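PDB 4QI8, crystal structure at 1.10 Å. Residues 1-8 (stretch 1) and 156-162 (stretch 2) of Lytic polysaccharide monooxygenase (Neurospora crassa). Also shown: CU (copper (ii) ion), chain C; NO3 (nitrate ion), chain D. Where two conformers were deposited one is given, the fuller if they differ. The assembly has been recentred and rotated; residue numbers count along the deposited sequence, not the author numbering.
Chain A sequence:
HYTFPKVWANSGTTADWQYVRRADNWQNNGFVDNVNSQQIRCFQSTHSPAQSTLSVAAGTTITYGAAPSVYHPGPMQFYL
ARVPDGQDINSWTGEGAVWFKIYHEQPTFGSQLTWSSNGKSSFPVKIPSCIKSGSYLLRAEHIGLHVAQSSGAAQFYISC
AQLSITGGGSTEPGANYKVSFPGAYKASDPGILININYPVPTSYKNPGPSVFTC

Stretch 1 1-8: HYTFPKVW
Stretch 2, residues 156-162: FYISCAQ

How do the two stretches lie against each other? Both run in the same direction, the strand in residues 3-8 and the strand of 156-162 inclined by only 19°, with a closest axis approach of 6.1 Å. The CA of Phe4 sits 5.8 Å from the CA of Ser159, and farther along the CA of Val7 is 7.0 Å from the CA of Ala161. Phi/psi values are broadly extended, from -154/173 at Ser159 to -113/114 at Tyr157 and -136/149 at Val7; the exception is Pro5, at -94/-6, between Phe4 (-122/80) and Lys6 (-140/146). No backbone-to-backbone hydrogen bond joins the two stretches, so side chains and a water make the connection. In stretch 2 the alternation is regular: Tyr157, Ser159 and Ala161 point toward the partner, Ile158, Cys160 and Gln162 away. From stretch 1, Phe4 and Val7 point toward it. Together the two sides bury 390 Å².

Which hydrogen bonds tie them together? The short one comes from Ser159, whose p rotamer (chi1 71°) aims its hydroxyl at the neighbouring backbone: OG of Ser159 donates to O of Phe4 at 2.7 Å. A water provides a second link close by, accepting from N of Phe4 at 3.2 Å and donating to O of Ile158 at 2.9 Å. Thus both backbone polar atoms of Phe4 are engaged, one directly and one through solvent. At the N-terminus, N of His1 makes a weak hydrogen bond to OH of Tyr157, 3.4 Å long. ND1 of His1 is equally far from OH of Tyr157, at 3.4 Å, but with no hydrogen to share that approach is not a bond.

What do the apolar side chains contribute? Tyr157, in the m rotamer (chi1 -60°, chi2 -88°), has the largest covered area, 129 Å². Its ring meets that of Tyr2 obliquely, with centroids 4.3 Å apart, planes at 36°, and CD2 of Tyr157 lying 3.6 Å from CE2 of Tyr2. The CB of Tyr2 points sideways, but chi1 of 27°, between wells, and chi2 of -89° bring the end of its side chain nearer. Phe4 (m, chi1 -71°, chi2 -82°) places CE2 3.9 Å from CB of Tyr157 and 3.5 Å from O of Tyr157, while N of Ile158 lies at its ring edge. Farther along, CG1 of Val7 (p, chi1 64°) packs 3.8 Å from CB of Ala161, a small contact.

How does the copper site fit onto this contact? The metal is held by His1 through its amino N at 2.1 Å and its ring ND1 at 2.0 Å, a chelate made with chi1 of -76° (m) and chi2 of 46°. ND1 therefore directs its lone pair to copper. Two waters, at 2.0 and 2.5 Å from CU, and one atom from elsewhere in the structure complete the copper's coordination. On the imidazole's other nitrogen, NE2 of His1 gives a weak hydrogen bond to O3 of the nitrate at 2.7 Å.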

# COMPACT_ATOMS: atom_id res chain seq x y z
N HIS A 1 5.47 13.75 -5.25
CA HIS A 1 6.25 12.92 -6.17
C HIS A 1 7.32 12.12 -5.45
O HIS A 1 8.34 12.65 -5.02
CB HIS A 1 6.87 13.79 -7.25
CG HIS A 1 5.89 14.21 -8.27
ND1 HIS A 1 4.64 14.69 -7.93
CD2 HIS A 1 5.93 14.15 -9.62
CE1 HIS A 1 3.98 14.95 -9.04
NE2 HIS A 1 4.73 14.64 -10.08
N TYR A 2 7.07 10.83 -5.31
CA TYR A 2 7.99 9.89 -4.67
C TYR A 2 7.62 8.48 -5.13
O TYR A 2 6.47 8.20 -5.49
CB TYR A 2 7.97 9.99 -3.12
CG TYR A 2 6.67 10.49 -2.57
CD1 TYR A 2 6.45 11.86 -2.39
CD2 TYR A 2 5.62 9.62 -2.27
CE1 TYR A 2 5.24 12.34 -1.94
CE2 TYR A 2 4.40 10.10 -1.80
CZ TYR A 2 4.22 11.46 -1.65
OH TYR A 2 3.01 11.94 -1.20
N THR A 3 8.63 7.63 -5.14
CA THR A 3 8.44 6.20 -5.33
C THR A 3 8.51 5.49 -3.98
O THR A 3 8.90 6.07 -2.97
CB THR A 3 9.54 5.64 -6.23
OG1 THR A 3 10.78 5.82 -5.56
CG2 THR A 3 9.57 6.32 -7.61
N PHE A 4 8.14 4.22 -3.99
CA PHE A 4 8.33 3.31 -2.86
C PHE A 4 9.18 2.13 -3.35
O PHE A 4 8.65 1.07 -3.69
CB PHE A 4 6.98 2.88 -2.28
CG PHE A 4 6.28 3.98 -1.55
CD1 PHE A 4 6.63 4.28 -0.25
CD2 PHE A 4 5.29 4.73 -2.16
CE1 PHE A 4 6.01 5.31 0.42
CE2 PHE A 4 4.68 5.77 -1.48
CZ PHE A 4 5.04 6.05 -0.19
N PRO A 5 10.50 2.32 -3.44
CA PRO A 5 11.31 1.38 -4.22
C PRO A 5 11.96 0.24 -3.44
O PRO A 5 12.57 -0.64 -4.05
CB PRO A 5 12.40 2.29 -4.79
CG PRO A 5 12.62 3.29 -3.67
CD PRO A 5 11.25 3.54 -3.10
N LYS A 6 11.85 0.24 -2.11
CA LYS A 6 12.60 -0.67 -1.26
C LYS A 6 11.77 -1.19 -0.13
O LYS A 6 10.95 -0.47 0.42
CB LYS A 6 13.76 0.07 -0.57
CG LYS A 6 14.87 0.53 -1.45
CD LYS A 6 16.00 1.01 -0.54
CE LYS A 6 17.09 1.82 -1.25
NZ LYS A 6 18.06 1.04 -2.07
N VAL A 7 12.04 -2.44 0.25
CA VAL A 7 11.59 -2.97 1.52
C VAL A 7 12.75 -3.72 2.15
O VAL A 7 13.59 -4.28 1.44
CB VAL A 7 10.34 -3.85 1.35
CG1 VAL A 7 10.65 -5.08 0.53
CG2 VAL A 7 9.77 -4.24 2.70
N TRP A 8 12.81 -3.73 3.47
CA TRP A 8 13.85 -4.49 4.13
C TRP A 8 13.41 -4.91 5.51
O TRP A 8 12.43 -4.41 6.04
CB TRP A 8 15.18 -3.72 4.14
CG TRP A 8 15.24 -2.46 4.97
CD1 TRP A 8 15.67 -2.35 6.25
CD2 TRP A 8 14.93 -1.13 4.54
NE1 TRP A 8 15.64 -1.04 6.66
CE2 TRP A 8 15.19 -0.27 5.63
CE3 TRP A 8 14.46 -0.58 3.36
CZ2 TRP A 8 14.98 1.11 5.56
CZ3 TRP A 8 14.26 0.80 3.28
CH2 TRP A 8 14.52 1.62 4.38
N PHE A 156 -2.23 8.87 -6.07
CA PHE A 156 -1.82 7.61 -5.46
C PHE A 156 -0.38 7.26 -5.86
O PHE A 156 -0.06 7.16 -7.05
CB PHE A 156 -2.74 6.46 -5.88
CG PHE A 156 -4.17 6.61 -5.43
CD1 PHE A 156 -5.07 7.41 -6.12
CD2 PHE A 156 -4.63 5.91 -4.33
CE1 PHE A 156 -6.38 7.52 -5.70
CE2 PHE A 156 -5.94 6.01 -3.92
CZ PHE A 156 -6.82 6.82 -4.61
N TYR A 157 0.47 7.06 -4.86
CA TYR A 157 1.87 6.69 -5.05
C TYR A 157 2.00 5.26 -4.51
O TYR A 157 1.80 5.03 -3.32
CB TYR A 157 2.79 7.67 -4.31
CG TYR A 157 2.64 9.09 -4.79
CD1 TYR A 157 3.40 9.56 -5.87
CD2 TYR A 157 1.74 9.97 -4.19
CE1 TYR A 157 3.27 10.85 -6.34
CE2 TYR A 157 1.61 11.27 -4.65
CZ TYR A 157 2.37 11.70 -5.72
OH TYR A 157 2.27 12.98 -6.22
N ILE A 158 2.29 4.30 -5.39
CA ILE A 158 2.07 2.88 -5.13
C ILE A 158 3.28 2.04 -5.52
O ILE A 158 3.94 2.33 -6.53
CB ILE A 158 0.85 2.38 -5.95
CG1 ILE A 158 -0.43 3.05 -5.44
CG2 ILE A 158 0.71 0.86 -5.91
CD1 ILE A 158 -1.57 3.02 -6.47
N SER A 159 3.54 0.97 -4.77
CA SER A 159 4.32 -0.15 -5.29
C SER A 159 3.92 -1.42 -4.56
O SER A 159 3.18 -1.37 -3.57
CB SER A 159 5.83 0.09 -5.15
OG SER A 159 6.19 -0.01 -3.78
N CYS A 160 4.45 -2.55 -5.02
CA CYS A 160 4.23 -3.84 -4.39
C CYS A 160 5.51 -4.64 -4.23
O CYS A 160 6.26 -4.81 -5.18
CB CYS A 160 3.27 -4.69 -5.22
SG CYS A 160 1.61 -4.04 -5.28
N ALA A 161 5.70 -5.15 -3.02
CA ALA A 161 6.84 -5.99 -2.68
C ALA A 161 6.47 -7.47 -2.68
O ALA A 161 5.34 -7.84 -2.38
CB ALA A 161 7.37 -5.60 -1.31
N GLN A 162 7.45 -8.30 -3.03
CA GLN A 162 7.32 -9.74 -2.96
C GLN A 162 7.93 -10.26 -1.67
O GLN A 162 9.12 -10.04 -1.41
CB GLN A 162 7.97 -10.42 -4.18
CG GLN A 162 7.30 -10.02 -5.49
CD GLN A 162 7.81 -10.72 -6.74
OE1 GLN A 162 7.39 -10.36 -7.85
NE2 GLN A 162 8.69 -11.71 -6.58
CU CU C . 3.98 14.99 -6.07
N NO3 D . 2.44 12.75 -12.82
O1 NO3 D . 2.35 13.16 -14.11
O2 NO3 D . 1.70 11.76 -12.28
O3 NO3 D . 3.35 13.36 -12.05
O HOH W 1 6.45 3.78 -6.63
O HOH W 2 2.38 15.95 -6.91
O HOH W 3 5.19 17.18 -6.18